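Long-range contacts in P43 (Trichuris muris, PDB 6QIX), which inhibits the function of the host cytokine interleukin-13 and tethers to matrix, as the major secreted protein of a whipworm parasite: residues H76-F81 against E100-H105; C131-D136 against K266-K271; P153-I158 against C166-Y171; E196-L201 against F246-M251. All coordinates share one frame; numbering follows the deposited sequence.

Contact 1 (H76-F81 against E100-H105); sequences HCSFKF and EVCHDH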
loop_
_atom_site.group_PDB
_atom_site.type_symbol
_atom_site.label_atom_id
_atom_site.label_comp_id
_atom_site.label_asym_id
_atom_site.label_seq_id
_atom_site.Cartn_x
_atom_site.Cartn_y
_atom_site.Cartn_z
ATOM N N HIS A 76 11.261 18.388 -0.446
ATOM C CA HIS A 76 10.202 18.663 -1.426
ATOM C C HIS A 76 8.977 17.756 -1.183
ATOM O O HIS A 76 8.196 17.469 -2.100
ATOM C CB HIS A 76 10.719 18.530 -2.870
ATOM C CG HIS A 76 11.978 19.316 -3.136
ATOM N ND1 HIS A 76 11.977 20.533 -3.780
ATOM C CD2 HIS A 76 13.272 19.063 -2.822
ATOM C CE1 HIS A 76 13.212 21.002 -3.845
ATOM N NE2 HIS A 76 14.021 20.129 -3.270
ATOM N N CYS A 77 8.797 17.304 0.064
ATOM C CA CYS A 77 7.708 16.392 0.425
ATOM C C CYS A 77 6.497 17.099 1.043
ATOM O O CYS A 77 5.424 16.488 1.158
ATOM C CB CYS A 77 8.234 15.318 1.380
ATOM S SG CYS A 77 9.493 14.226 0.661
ATOM N N SER A 78 6.653 18.347 1.473
ATOM C CA SER A 78 5.542 19.137 1.971
ATOM C C SER A 78 4.783 19.773 0.805
ATOM O O SER A 78 5.352 20.101 -0.246
ATOM C CB SER A 78 6.075 20.206 2.938
ATOM O OG SER A 78 5.040 21.021 3.439
ATOM N N PHE A 79 3.481 19.964 1.007
ATOM C CA PHE A 79 2.631 20.401 -0.094
ATOM C C PHE A 79 1.382 21.073 0.437
ATOM O O PHE A 79 0.963 20.818 1.560
ATOM C CB PHE A 79 2.217 19.218 -0.977
ATOM C CG PHE A 79 1.388 18.216 -0.279
ATOM C CD1 PHE A 79 -0.000 18.247 -0.404
ATOM C CD2 PHE A 79 1.974 17.227 0.513
ATOM C CE1 PHE A 79 -0.779 17.298 0.215
ATOM C CE2 PHE A 79 1.180 16.268 1.154
ATOM C CZ PHE A 79 -0.186 16.317 1.011
ATOM N N LYS A 80 0.830 21.969 -0.375
ATOM C CA LYS A 80 -0.490 22.544 -0.167
ATOM C C LYS A 80 -1.514 21.732 -0.936
ATOM O O LYS A 80 -1.191 21.116 -1.950
ATOM C CB LYS A 80 -0.557 23.978 -0.661
ATOM C CG LYS A 80 0.512 24.849 -0.140
ATOM C CD LYS A 80 0.252 26.284 -0.629
ATOM C CE LYS A 80 1.288 27.250 -0.127
ATOM N NZ LYS A 80 0.980 28.604 -0.611
ATOM N N PHE A 81 -2.768 21.782 -0.465
ATOM C CA PHE A 81 -3.891 21.039 -1.029
ATOM C C PHE A 81 -5.119 21.941 -1.106
ATOM O O PHE A 81 -5.321 22.829 -0.278
ATOM C CB PHE A 81 -4.152 19.785 -0.160
ATOM C CG PHE A 81 -5.355 18.961 -0.543
ATOM C CD1 PHE A 81 -5.271 18.006 -1.556
ATOM C CD2 PHE A 81 -6.535 19.068 0.177
ATOM C CE1 PHE A 81 -6.360 17.206 -1.868
ATOM C CE2 PHE A 81 -7.634 18.267 -0.143
ATOM C CZ PHE A 81 -7.540 17.347 -1.161
ATOM N N GLU A 100 0.018 21.260 -4.692
ATOM C CA GLU A 100 1.132 22.110 -5.093
ATOM C C GLU A 100 2.261 21.892 -4.102
ATOM O O GLU A 100 2.113 22.184 -2.908
ATOM C CB GLU A 100 0.747 23.596 -5.126
ATOM C CG GLU A 100 1.851 24.522 -5.602
ATOM C CD GLU A 100 1.464 26.002 -5.476
ATOM O OE1 GLU A 100 0.246 26.306 -5.443
ATOM O OE2 GLU A 100 2.374 26.855 -5.414
ATOM N N VAL A 101 3.395 21.415 -4.599
ATOM C CA VAL A 101 4.526 21.136 -3.730
ATOM C C VAL A 101 5.094 22.441 -3.186
ATOM O O VAL A 101 5.176 23.455 -3.886
ATOM C CB VAL A 101 5.606 20.359 -4.499
ATOM C CG1 VAL A 101 6.862 20.300 -3.710
ATOM C CG2 VAL A 101 5.139 18.947 -4.848
ATOM N N CYS A 102 5.522 22.400 -1.939
ATOM C CA CYS A 102 6.196 23.518 -1.285
ATOM C C CYS A 102 7.703 23.283 -1.407
ATOM O O CYS A 102 8.318 22.664 -0.552
ATOM C CB CYS A 102 5.742 23.631 0.167
ATOM S SG CYS A 102 3.996 24.079 0.330
ATOM N N HIS A 103 8.301 23.786 -2.490
ATOM C CA HIS A 103 9.725 23.587 -2.732
ATOM C C HIS A 103 10.627 24.441 -1.835
ATOM O O HIS A 103 11.847 24.233 -1.816
ATOM C CB HIS A 103 10.033 23.897 -4.200
ATOM C CG HIS A 103 9.381 22.964 -5.175
ATOM N ND1 HIS A 103 9.808 21.670 -5.366
ATOM C CD2 HIS A 103 8.343 23.148 -6.024
ATOM C CE1 HIS A 103 9.076 21.101 -6.309
ATOM N NE2 HIS A 103 8.170 21.973 -6.714
ATOM N N ASP A 104 10.073 25.385 -1.082
ATOM C CA ASP A 104 10.890 26.088 -0.100
ATOM C C ASP A 104 11.485 25.117 0.916
ATOM O O ASP A 104 12.592 25.332 1.411
ATOM C CB ASP A 104 10.070 27.168 0.615
ATOM C CG ASP A 104 9.785 28.382 -0.259
ATOM O OD1 ASP A 104 10.449 28.581 -1.318
ATOM O OD2 ASP A 104 8.899 29.160 0.130
ATOM N N HIS A 105 10.781 24.048 1.248
ATOM C CA HIS A 105 11.305 23.098 2.234
ATOM C C HIS A 105 12.008 21.987 1.483
ATOM O O HIS A 105 11.444 20.921 1.211
ATOM C CB HIS A 105 10.208 22.587 3.134
ATOM C CG HIS A 105 9.739 23.615 4.099
ATOM N ND1 HIS A 105 8.452 24.096 4.095
ATOM C CD2 HIS A 105 10.392 24.281 5.078
ATOM C CE1 HIS A 105 8.318 24.995 5.054
ATOM N NE2 HIS A 105 9.483 25.130 5.662
HETATM O O HOH W 1 8.713 20.417 0.850
HETATM O O HOH W 2 1.191 29.197 -3.230
#

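Contact 2 (C131-D136 against K266-K271); sequences CFTRPD and KKSCGK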
loop_
_atom_site.group_PDB
_atom_site.type_symbol
_atom_site.label_atom_id
_atom_site.label_comp_id
_atom_site.label_asym_id
_atom_site.label_seq_id
_atom_site.Cartn_x
_atom_site.Cartn_y
_atom_site.Cartn_z
ATOM N N CYS A 131 -7.633 -0.121 1.920
ATOM C CA CYS A 131 -8.959 0.021 2.506
ATOM C C CYS A 131 -10.021 -0.028 1.423
ATOM O O CYS A 131 -11.175 -0.394 1.689
ATOM C CB CYS A 131 -9.089 1.342 3.266
ATOM S SG CYS A 131 -8.053 1.452 4.764
ATOM N N PHE A 132 -9.669 0.390 0.200
ATOM C CA PHE A 132 -10.661 0.497 -0.869
ATOM C C PHE A 132 -10.475 -0.584 -1.924
ATOM O O PHE A 132 -10.801 -0.382 -3.091
ATOM C CB PHE A 132 -10.616 1.910 -1.443
ATOM C CG PHE A 132 -10.734 2.969 -0.359
ATOM C CD1 PHE A 132 -11.945 3.150 0.307
ATOM C CD2 PHE A 132 -9.634 3.709 0.056
ATOM C CE1 PHE A 132 -12.067 4.060 1.326
ATOM C CE2 PHE A 132 -9.760 4.635 1.058
ATOM C CZ PHE A 132 -10.985 4.815 1.697
ATOM N N THR A 133 -9.970 -1.750 -1.505
ATOM C CA THR A 133 -9.810 -2.923 -2.359
ATOM C C THR A 133 -10.769 -4.038 -1.956
ATOM O O THR A 133 -10.550 -5.203 -2.314
ATOM C CB THR A 133 -8.366 -3.452 -2.326
ATOM O OG1 THR A 133 -7.998 -3.783 -0.981
ATOM C CG2 THR A 133 -7.371 -2.446 -2.867
ATOM N N ARG A 134 -11.830 -3.702 -1.209
ATOM C CA ARG A 134 -12.804 -4.710 -0.826
ATOM C C ARG A 134 -13.621 -5.183 -2.028
ATOM O O ARG A 134 -13.785 -4.449 -3.022
ATOM C CB ARG A 134 -13.753 -4.177 0.236
ATOM C CG ARG A 134 -13.073 -3.731 1.483
ATOM C CD ARG A 134 -13.886 -2.593 2.165
ATOM N NE ARG A 134 -15.295 -2.938 2.376
ATOM C CZ ARG A 134 -16.158 -2.151 3.035
ATOM N NH1 ARG A 134 -15.734 -1.005 3.568
ATOM N NH2 ARG A 134 -17.436 -2.490 3.155
ATOM N N PRO A 135 -14.181 -6.401 -1.948
ATOM C CA PRO A 135 -14.992 -6.875 -3.065
ATOM C C PRO A 135 -16.166 -5.976 -3.317
ATOM O O PRO A 135 -16.660 -5.913 -4.456
ATOM C CB PRO A 135 -15.428 -8.280 -2.628
ATOM C CG PRO A 135 -15.313 -8.299 -1.191
ATOM C CD PRO A 135 -14.139 -7.398 -0.865
ATOM N N ASP A 136 -16.644 -5.297 -2.270
ATOM C CA ASP A 136 -17.823 -4.470 -2.373
ATOM C C ASP A 136 -17.486 -2.981 -2.493
ATOM O O ASP A 136 -18.384 -2.147 -2.412
ATOM C CB ASP A 136 -18.788 -4.736 -1.188
ATOM C CG ASP A 136 -18.140 -4.559 0.194
ATOM O OD1 ASP A 136 -16.915 -4.423 0.256
ATOM O OD2 ASP A 136 -18.878 -4.572 1.232
ATOM N N LYS A 266 -5.088 -4.700 -6.637
ATOM C CA LYS A 266 -5.678 -5.867 -6.002
ATOM C C LYS A 266 -7.134 -5.619 -5.668
ATOM O O LYS A 266 -7.569 -4.489 -5.450
ATOM C CB LYS A 266 -4.850 -6.206 -4.769
ATOM C CG LYS A 266 -5.441 -6.897 -3.720
ATOM C CD LYS A 266 -4.567 -6.921 -2.449
ATOM C CE LYS A 266 -5.023 -8.181 -1.656
ATOM N NZ LYS A 266 -4.159 -8.422 -0.522
ATOM N N LYS A 267 -7.887 -6.717 -5.642
ATOM C CA LYS A 267 -9.273 -6.689 -5.207
ATOM C C LYS A 267 -9.553 -7.993 -4.474
ATOM O O LYS A 267 -9.504 -9.073 -5.081
ATOM C CB LYS A 267 -10.210 -6.491 -6.415
ATOM C CG LYS A 267 -11.706 -6.433 -6.056
ATOM C CD LYS A 267 -12.538 -5.917 -7.255
ATOM C CE LYS A 267 -13.978 -5.974 -6.965
ATOM N NZ LYS A 267 -14.567 -7.231 -7.426
ATOM N N SER A 268 -9.896 -7.891 -3.176
ATOM C CA SER A 268 -10.148 -9.087 -2.378
ATOM C C SER A 268 -11.402 -9.809 -2.864
ATOM O O SER A 268 -12.308 -9.212 -3.454
ATOM C CB SER A 268 -10.356 -8.737 -0.905
ATOM O OG SER A 268 -9.240 -8.024 -0.463
ATOM N N CYS A 269 -11.452 -11.100 -2.588
ATOM C CA CYS A 269 -12.620 -11.895 -2.956
ATOM C C CYS A 269 -13.474 -12.162 -1.740
ATOM O O CYS A 269 -12.952 -12.570 -0.698
ATOM C CB CYS A 269 -12.206 -13.215 -3.588
ATOM S SG CYS A 269 -11.383 -12.911 -5.208
ATOM N N GLY A 270 -14.775 -11.971 -1.889
ATOM C CA GLY A 270 -15.737 -12.307 -0.841
ATOM C C GLY A 270 -16.804 -13.288 -1.265
ATOM O O GLY A 270 -16.626 -14.077 -2.216
ATOM N N LYS A 271 -17.930 -13.228 -0.537
ATOM C CA LYS A 271 -18.937 -14.267 -0.682
ATOM C C LYS A 271 -19.597 -14.272 -2.061
ATOM O O LYS A 271 -20.200 -15.292 -2.428
ATOM C CB LYS A 271 -19.990 -14.134 0.427
ATOM C CG LYS A 271 -20.977 -13.003 0.219
ATOM C CD LYS A 271 -21.906 -12.860 1.438
ATOM C CE LYS A 271 -22.987 -11.880 1.181
ATOM N NZ LYS A 271 -23.956 -11.849 2.327
HETATM O O HOH W 3 -17.549 -6.734 -7.598
#

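Contact 3 (P153-I158 against C166-Y171); sequences PKKHCI and CCCGDY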
loop_
_atom_site.group_PDB
_atom_site.type_symbol
_atom_site.label_atom_id
_atom_site.label_comp_id
_atom_site.label_asym_id
_atom_site.label_seq_id
_atom_site.Cartn_x
_atom_site.Cartn_y
_atom_site.Cartn_z
ATOM N N PRO A 153 2.982 13.702 -2.677
ATOM C CA PRO A 153 4.334 13.599 -3.254
ATOM C C PRO A 153 4.970 12.240 -2.977
ATOM O O PRO A 153 4.898 11.712 -1.864
ATOM C CB PRO A 153 5.098 14.756 -2.572
ATOM C CG PRO A 153 4.046 15.724 -2.207
ATOM C CD PRO A 153 2.813 14.925 -1.874
ATOM N N LYS A 154 5.582 11.655 -4.015
ATOM C CA LYS A 154 6.099 10.294 -3.933
ATOM C C LYS A 154 7.522 10.273 -3.402
ATOM O O LYS A 154 8.379 11.060 -3.820
ATOM C CB LYS A 154 6.015 9.653 -5.306
ATOM C CG LYS A 154 4.568 9.445 -5.770
ATOM C CD LYS A 154 4.509 8.567 -6.970
ATOM C CE LYS A 154 3.072 8.243 -7.324
ATOM N NZ LYS A 154 2.442 9.439 -7.892
ATOM N N LYS A 155 7.779 9.377 -2.466
ATOM C CA LYS A 155 9.067 9.369 -1.778
ATOM C C LYS A 155 10.100 8.536 -2.532
ATOM O O LYS A 155 9.771 7.524 -3.172
ATOM C CB LYS A 155 8.922 8.842 -0.341
ATOM C CG LYS A 155 8.417 9.853 0.667
ATOM C CD LYS A 155 6.960 10.107 0.356
ATOM C CE LYS A 155 6.211 10.782 1.458
ATOM N NZ LYS A 155 4.968 11.504 0.935
ATOM N N HIS A 156 11.344 9.015 -2.493
ATOM C CA HIS A 156 12.528 8.389 -3.088
ATOM C C HIS A 156 13.608 8.395 -2.010
ATOM O O HIS A 156 14.115 9.460 -1.644
ATOM C CB HIS A 156 12.989 9.144 -4.333
ATOM C CG HIS A 156 11.888 9.374 -5.353
ATOM N ND1 HIS A 156 11.235 8.339 -5.998
ATOM C CD2 HIS A 156 11.327 10.513 -5.820
ATOM C CE1 HIS A 156 10.337 8.835 -6.832
ATOM N NE2 HIS A 156 10.374 10.154 -6.745
ATOM N N CYS A 157 13.949 7.214 -1.500
ATOM C CA CYS A 157 14.836 7.085 -0.349
ATOM C C CYS A 157 16.039 6.231 -0.671
ATOM O O CYS A 157 15.923 5.226 -1.377
ATOM C CB CYS A 157 14.131 6.447 0.861
ATOM S SG CYS A 157 12.650 7.280 1.408
ATOM N N ILE A 158 17.197 6.615 -0.119
ATOM C CA ILE A 158 18.377 5.760 -0.100
ATOM C C ILE A 158 18.786 5.598 1.355
ATOM O O ILE A 158 18.466 6.419 2.210
ATOM C CB ILE A 158 19.552 6.312 -0.939
ATOM C CG1 ILE A 158 20.052 7.626 -0.334
ATOM C CG2 ILE A 158 19.088 6.532 -2.358
ATOM C CD1 ILE A 158 21.315 8.184 -0.988
ATOM N N CYS A 166 15.733 10.907 2.144
ATOM C CA CYS A 166 14.571 10.875 1.239
ATOM C C CYS A 166 14.251 12.241 0.660
ATOM O O CYS A 166 14.363 13.255 1.352
ATOM C CB CYS A 166 13.330 10.387 1.935
ATOM S SG CYS A 166 13.457 8.732 2.715
ATOM N N CYS A 167 13.812 12.248 -0.605
ATOM C CA CYS A 167 13.351 13.417 -1.332
ATOM C C CYS A 167 12.085 12.967 -2.067
ATOM O O CYS A 167 11.913 11.774 -2.300
ATOM C CB CYS A 167 14.402 13.918 -2.353
ATOM S SG CYS A 167 16.011 14.234 -1.733
ATOM N N CYS A 168 11.237 13.908 -2.493
ATOM C CA CYS A 168 9.977 13.543 -3.138
ATOM C C CYS A 168 9.830 14.063 -4.564
ATOM O O CYS A 168 10.445 15.062 -4.960
ATOM C CB CYS A 168 8.767 14.059 -2.331
ATOM S SG CYS A 168 8.460 13.182 -0.799
ATOM N N GLY A 169 8.990 13.347 -5.319
ATOM C CA GLY A 169 8.524 13.820 -6.624
ATOM C C GLY A 169 9.641 13.896 -7.652
ATOM O O GLY A 169 10.301 12.895 -7.915
ATOM N N ASP A 170 9.809 15.063 -8.304
ATOM C CA ASP A 170 10.875 15.243 -9.281
ATOM C C ASP A 170 12.285 15.275 -8.669
ATOM O O ASP A 170 13.278 15.351 -9.422
ATOM C CB ASP A 170 10.636 16.553 -10.052
ATOM C CG ASP A 170 9.317 16.582 -10.815
ATOM O OD1 ASP A 170 8.763 15.523 -11.183
ATOM O OD2 ASP A 170 8.833 17.705 -11.085
ATOM N N TYR A 171 12.400 15.296 -7.342
ATOM C CA TYR A 171 13.680 15.349 -6.654
ATOM C C TYR A 171 14.016 13.988 -6.071
ATOM O O TYR A 171 13.134 13.279 -5.580
ATOM C CB TYR A 171 13.658 16.438 -5.544
ATOM C CG TYR A 171 13.662 17.825 -6.146
ATOM C CD1 TYR A 171 14.850 18.533 -6.306
ATOM C CD2 TYR A 171 12.498 18.424 -6.570
ATOM C CE1 TYR A 171 14.859 19.752 -6.888
ATOM C CE2 TYR A 171 12.515 19.665 -7.158
ATOM C CZ TYR A 171 13.693 20.317 -7.307
ATOM O OH TYR A 171 13.744 21.582 -7.880
#

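Contact 4 (E196-L201 against F246-M251); sequences EWSECL and FRVKCM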
loop_
_atom_site.group_PDB
_atom_site.type_symbol
_atom_site.label_atom_id
_atom_site.label_comp_id
_atom_site.label_asym_id
_atom_site.label_seq_id
_atom_site.Cartn_x
_atom_site.Cartn_y
_atom_site.Cartn_z
ATOM N N GLU A 196 -7.876 -7.156 -17.520
ATOM C CA GLU A 196 -9.055 -7.383 -16.689
ATOM C C GLU A 196 -8.601 -7.944 -15.347
ATOM O O GLU A 196 -7.420 -8.289 -15.161
ATOM C CB GLU A 196 -9.982 -8.417 -17.304
ATOM C CG GLU A 196 -10.463 -8.021 -18.725
ATOM C CD GLU A 196 -11.288 -6.768 -18.756
ATOM O OE1 GLU A 196 -11.791 -6.269 -17.730
ATOM O OE2 GLU A 196 -11.452 -6.230 -19.900
ATOM N N TRP A 197 -9.525 -8.001 -14.391
ATOM C CA TRP A 197 -9.213 -8.667 -13.125
ATOM C C TRP A 197 -8.950 -10.145 -13.379
ATOM O O TRP A 197 -9.635 -10.776 -14.178
ATOM C CB TRP A 197 -10.367 -8.539 -12.110
ATOM C CG TRP A 197 -10.547 -7.164 -11.553
ATOM C CD1 TRP A 197 -11.576 -6.307 -11.795
ATOM C CD2 TRP A 197 -9.659 -6.489 -10.636
ATOM N NE1 TRP A 197 -11.360 -5.130 -11.107
ATOM C CE2 TRP A 197 -10.194 -5.227 -10.393
ATOM C CE3 TRP A 197 -8.428 -6.826 -10.039
ATOM C CZ2 TRP A 197 -9.576 -4.303 -9.556
ATOM C CZ3 TRP A 197 -7.812 -5.904 -9.205
ATOM C CH2 TRP A 197 -8.382 -4.654 -8.994
ATOM N N SER A 198 -7.970 -10.704 -12.661
ATOM C CA SER A 198 -7.763 -12.139 -12.686
ATOM C C SER A 198 -8.871 -12.865 -11.917
ATOM O O SER A 198 -9.716 -12.267 -11.288
ATOM C CB SER A 198 -6.434 -12.537 -12.055
ATOM O OG SER A 198 -6.460 -12.335 -10.622
ATOM N N GLU A 199 -8.844 -14.180 -12.003
ATOM C CA GLU A 199 -9.604 -15.000 -11.079
ATOM C C GLU A 199 -9.030 -14.856 -9.674
ATOM O O GLU A 199 -7.943 -14.291 -9.458
ATOM C CB GLU A 199 -9.583 -16.461 -11.524
ATOM C CG GLU A 199 -10.347 -16.670 -12.818
ATOM C CD GLU A 199 -11.205 -17.920 -12.891
ATOM O OE1 GLU A 199 -11.713 -18.186 -13.986
ATOM O OE2 GLU A 199 -11.406 -18.626 -11.882
ATOM N N CYS A 200 -9.781 -15.367 -8.700
ATOM C CA CYS A 200 -9.335 -15.281 -7.322
ATOM C C CYS A 200 -8.117 -16.163 -7.150
ATOM O O CYS A 200 -8.166 -17.352 -7.461
ATOM C CB CYS A 200 -10.445 -15.706 -6.363
ATOM S SG CYS A 200 -11.920 -14.561 -6.419
ATOM N N LEU A 201 -7.022 -15.579 -6.674
ATOM C CA LEU A 201 -5.769 -16.287 -6.482
ATOM C C LEU A 201 -5.665 -16.831 -5.067
ATOM O O LEU A 201 -6.241 -16.282 -4.129
ATOM C CB LEU A 201 -4.580 -15.377 -6.747
ATOM C CG LEU A 201 -4.614 -14.645 -8.117
ATOM C CD1 LEU A 201 -3.382 -13.800 -8.286
ATOM C CD2 LEU A 201 -4.735 -15.656 -9.239
ATOM N N PHE A 246 -7.714 -13.098 -3.552
ATOM C CA PHE A 246 -7.735 -11.783 -4.190
ATOM C C PHE A 246 -7.475 -11.926 -5.672
ATOM O O PHE A 246 -6.841 -12.886 -6.122
ATOM C CB PHE A 246 -6.682 -10.816 -3.591
ATOM C CG PHE A 246 -5.270 -11.279 -3.777
ATOM C CD1 PHE A 246 -4.486 -10.717 -4.744
ATOM C CD2 PHE A 246 -4.740 -12.284 -3.001
ATOM C CE1 PHE A 246 -3.187 -11.129 -4.936
ATOM C CE2 PHE A 246 -3.442 -12.697 -3.203
ATOM C CZ PHE A 246 -2.672 -12.118 -4.212
ATOM N N ARG A 247 -7.970 -10.941 -6.399
ATOM C CA ARG A 247 -7.723 -10.760 -7.826
ATOM C C ARG A 247 -6.674 -9.685 -8.042
ATOM O O ARG A 247 -6.528 -8.765 -7.237
ATOM C CB ARG A 247 -9.005 -10.362 -8.550
ATOM C CG ARG A 247 -10.206 -11.255 -8.235
ATOM C CD ARG A 247 -11.486 -10.618 -8.823
ATOM N NE ARG A 247 -12.705 -11.388 -8.549
ATOM C CZ ARG A 247 -13.128 -12.460 -9.228
ATOM N NH1 ARG A 247 -12.444 -12.906 -10.231
ATOM N NH2 ARG A 247 -14.256 -13.097 -8.875
ATOM N N VAL A 248 -5.986 -9.786 -9.174
ATOM C CA VAL A 248 -5.008 -8.778 -9.577
ATOM C C VAL A 248 -5.369 -8.200 -10.943
ATOM O O VAL A 248 -5.943 -8.862 -11.818
ATOM C CB VAL A 248 -3.568 -9.326 -9.598
ATOM C CG1 VAL A 248 -3.085 -9.846 -8.183
ATOM C CG2 VAL A 248 -3.458 -10.443 -10.592
ATOM N N LYS A 249 -4.954 -6.952 -11.113
ATOM C CA LYS A 249 -5.060 -6.221 -12.384
ATOM C C LYS A 249 -3.722 -5.566 -12.669
ATOM O O LYS A 249 -3.130 -4.975 -11.769
ATOM C CB LYS A 249 -6.144 -5.156 -12.288
ATOM C CG LYS A 249 -6.367 -4.366 -13.543
ATOM C CD LYS A 249 -7.565 -3.439 -13.415
ATOM C CE LYS A 249 -8.872 -4.212 -13.477
ATOM N NZ LYS A 249 -10.017 -3.388 -13.942
ATOM N N CYS A 250 -3.253 -5.702 -13.901
ATOM C CA CYS A 250 -1.885 -5.347 -14.293
ATOM C C CYS A 250 -1.934 -4.156 -15.223
ATOM O O CYS A 250 -2.788 -4.115 -16.108
ATOM C CB CYS A 250 -1.169 -6.465 -15.122
ATOM S SG CYS A 250 -1.543 -8.116 -14.738
ATOM N N MET A 251 -0.951 -3.251 -15.080
ATOM C CA MET A 251 -0.611 -2.269 -16.108
ATOM C C MET A 251 0.879 -2.377 -16.358
ATOM O O MET A 251 1.671 -2.329 -15.411
ATOM C CB MET A 251 -0.987 -0.874 -15.666
ATOM C CG MET A 251 -2.450 -0.572 -15.886
ATOM S SD MET A 251 -2.744 1.093 -15.334
ATOM C CE MET A 251 -1.655 2.005 -16.405
#

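Contact 1 (H76-F81 against E100-H105)
Lys80 and Glu100 pair across an antiparallel beta hairpin, strands 79-85 and 95-101, and each satisfies the other's backbone: Lys80 N gives to Glu100 O at 2.8 Å, and Glu100 N to Lys80 O at 3.0 Å. Phe79 and Val101 form the next, non-hydrogen-bonded pair. Beyond them Cys102 N reaches Ser78 O at 2.9 Å in a nearly straight bond (170°). Past this point both segments are loop, yet their polar atoms stay paired. His76 N bonds to His105 O at 3.0 Å, in the plane of that carbonyl, while a bridging water accepts from Ser78 N and donates to both Cys102 O and His105 O, giving the last of these two partners. Ser78 OG is hydrogen-bonded to Leu35 O. The imidazoles of His76 and His103 meet rim to rim, their planes at 57°, and share a hydrogen bond from ND1 to ND1 of 2.9 Å. Val101 CG1 lies over the centre of one face of the His103 ring. Cys102 SG, tied to Cys34 by a disulfide, stands beside its own backbone N (chi1 -66°), a rotamer that puts it 3.6 Å from Lys80 CG. From there the lysine runs fully extended to its ammonium, where Lys80 NZ gives to a second water at 2.7 Å; that water donates weakly to Glu100 OE2.

Contact 2 (C131-D136 against K266-K271)
Pro135 and Thr133 have the most surface buried in this contact, in which the loop between helices 126-129 and 139-151 lies against the end of strand 262-268, one strand of a two-stranded antiparallel sheet. A single backbone bond joins the two segments: Ser268 N gives to Thr133 O at 2.9 Å, the donor standing nearly along the C=O axis. The same oxygen also receives a CA-H contact from Lys267. On the threonine side chain, CG2 touches Lys266 O at 3.3 Å, while OG1 is held within its own loop by Gln130 O. Pro135 lays its ring against the chain just beyond the strand. Its CB lies 3.4 Å from Ser268 O, its CD packs on Ser268 CB, and its CG comes within 3.8 Å of Gly270 N, close quarters that suit a residue with no side chain. Arg134 points the other way, gripping Asp136 side-on through NE and NH2, one nitrogen to each carboxylate oxygen, with Glu367 as a further partner of NH2. The side chain of Lys267 runs beside Pro135: its CE is 3.7 Å from Pro135 O, and a turn at its last torsion (chi4 -93°) places NZ 3.0 Å from a water that donates weakly to Pro135 O.

Contact 3 (P153-I158 against C166-Y171)
His156 and Cys167 face each other as a hydrogen-bonded antiparallel pair, with His156 N giving to Cys167 O at 2.8 Å and Cys167 N returning a bond to His156 O. The histidine then adds its side chain. Its CG stands anti to the carbonyl carbon (chi1 -52°), and the edge of the ring faces segment 166-171, where NE2 makes a weak, bent bond to Gly169 O at 3.0 Å and CD2 approaches Tyr171 O. Lys154 O lies over one face of this ring, toward the rim, and accepts from Gly169 N at 2.8 Å. On the other face of the sheet, Cys168 SG lies 3.6 Å from Lys155 CD, and Cys168 CB rests 3.7 Å from Pro153 CB. On the same face as Cys168, the sulphurs of Cys157 and Cys166 join at 2.1 Å across a non-hydrogen-bonded pair. The carbonyls of Gly169 and Tyr171 belong to a type II' turn from Cys168 to Tyr171, in which Gly169 takes the positive phi and Tyr171 N bonds back to Cys168 O. Lys155 is bent at chi2 (71°), and its NZ bonds to Pro153 O and to Tyr37 OH. Further out, Cys167 is tied to Cys180 and Cys168 to Cys77, while strand 109-112 flanks strand 163-168. The bond between Cys157 and Cys166 takes the classic position for a cross-strand disulfide in a cystine-rich beta hairpin.

Contact 4 (E196-L201 against F246-M251)
Arg247 reaches along the loop 196-201, most of its length spent on Ser198 and Cys200. Its CB lies 3.4 Å from Ser198 O, and CG, anti to the carbonyl carbon (chi1 -50°), stays beside the same oxygen. CD packs 4.0 Å from Trp197 CB, and NE lies 3.9 Å from Cys200 SG. At the guanidinium, Cys200 SG sits over the centre of one face, by CZ, while NH1 gives to Ser198 O at 3.0 Å, in plane and on a lone pair. NH2 has its salt bridge with Asp273. The pattern recalls thrombospondin type 1 repeats, in which a tryptophan of a WSxC sequence is layered between basic side chains of neighbouring strands: here Lys249 places CE 3.5 Å from the centroid of the five-membered ring of Trp197, close to the ring normal. Lys249 NZ makes a cation-pi contact on that face, and Lys267 makes another from the opposite face. Ser198 binds strand 246-252 twice, Ser198 N giving to Val248 O at 2.9 Å and Ser198 OG accepting from Val248 N at 3.0 Å; the hydroxyl in turn donates to Glu199 O, which leaves it both giving and receiving. At the end of the loop Leu201 N bonds to Phe246 O from above the carbonyl plane, and Leu201 CD1 packs 4.0 Å from Val248 CG1.

In the fold
The four contacts fall into two pairs on opposite sides of the chain's centre. Contacts 1 and 3 join the two strands of separate hairpins, and the disulfide from Cys77 to Cys168 fastens one to the other, with the rings of His76 and Tyr171 stacked beside it. Contacts 2 and 4 instead bring loops onto neighbouring strands of one sheet, 262-268 and 246-252, and the disulfide from Cys200 to Cys269 links them. Contact 2 is buried; the others are partly buried, with exposed residues at their edges. Regular backbone pairing dominates the hairpins, whereas proline packing marks contact 2 and a lysine laid over a tryptophan ring and a sulphur over a guanidinium mark contact 4.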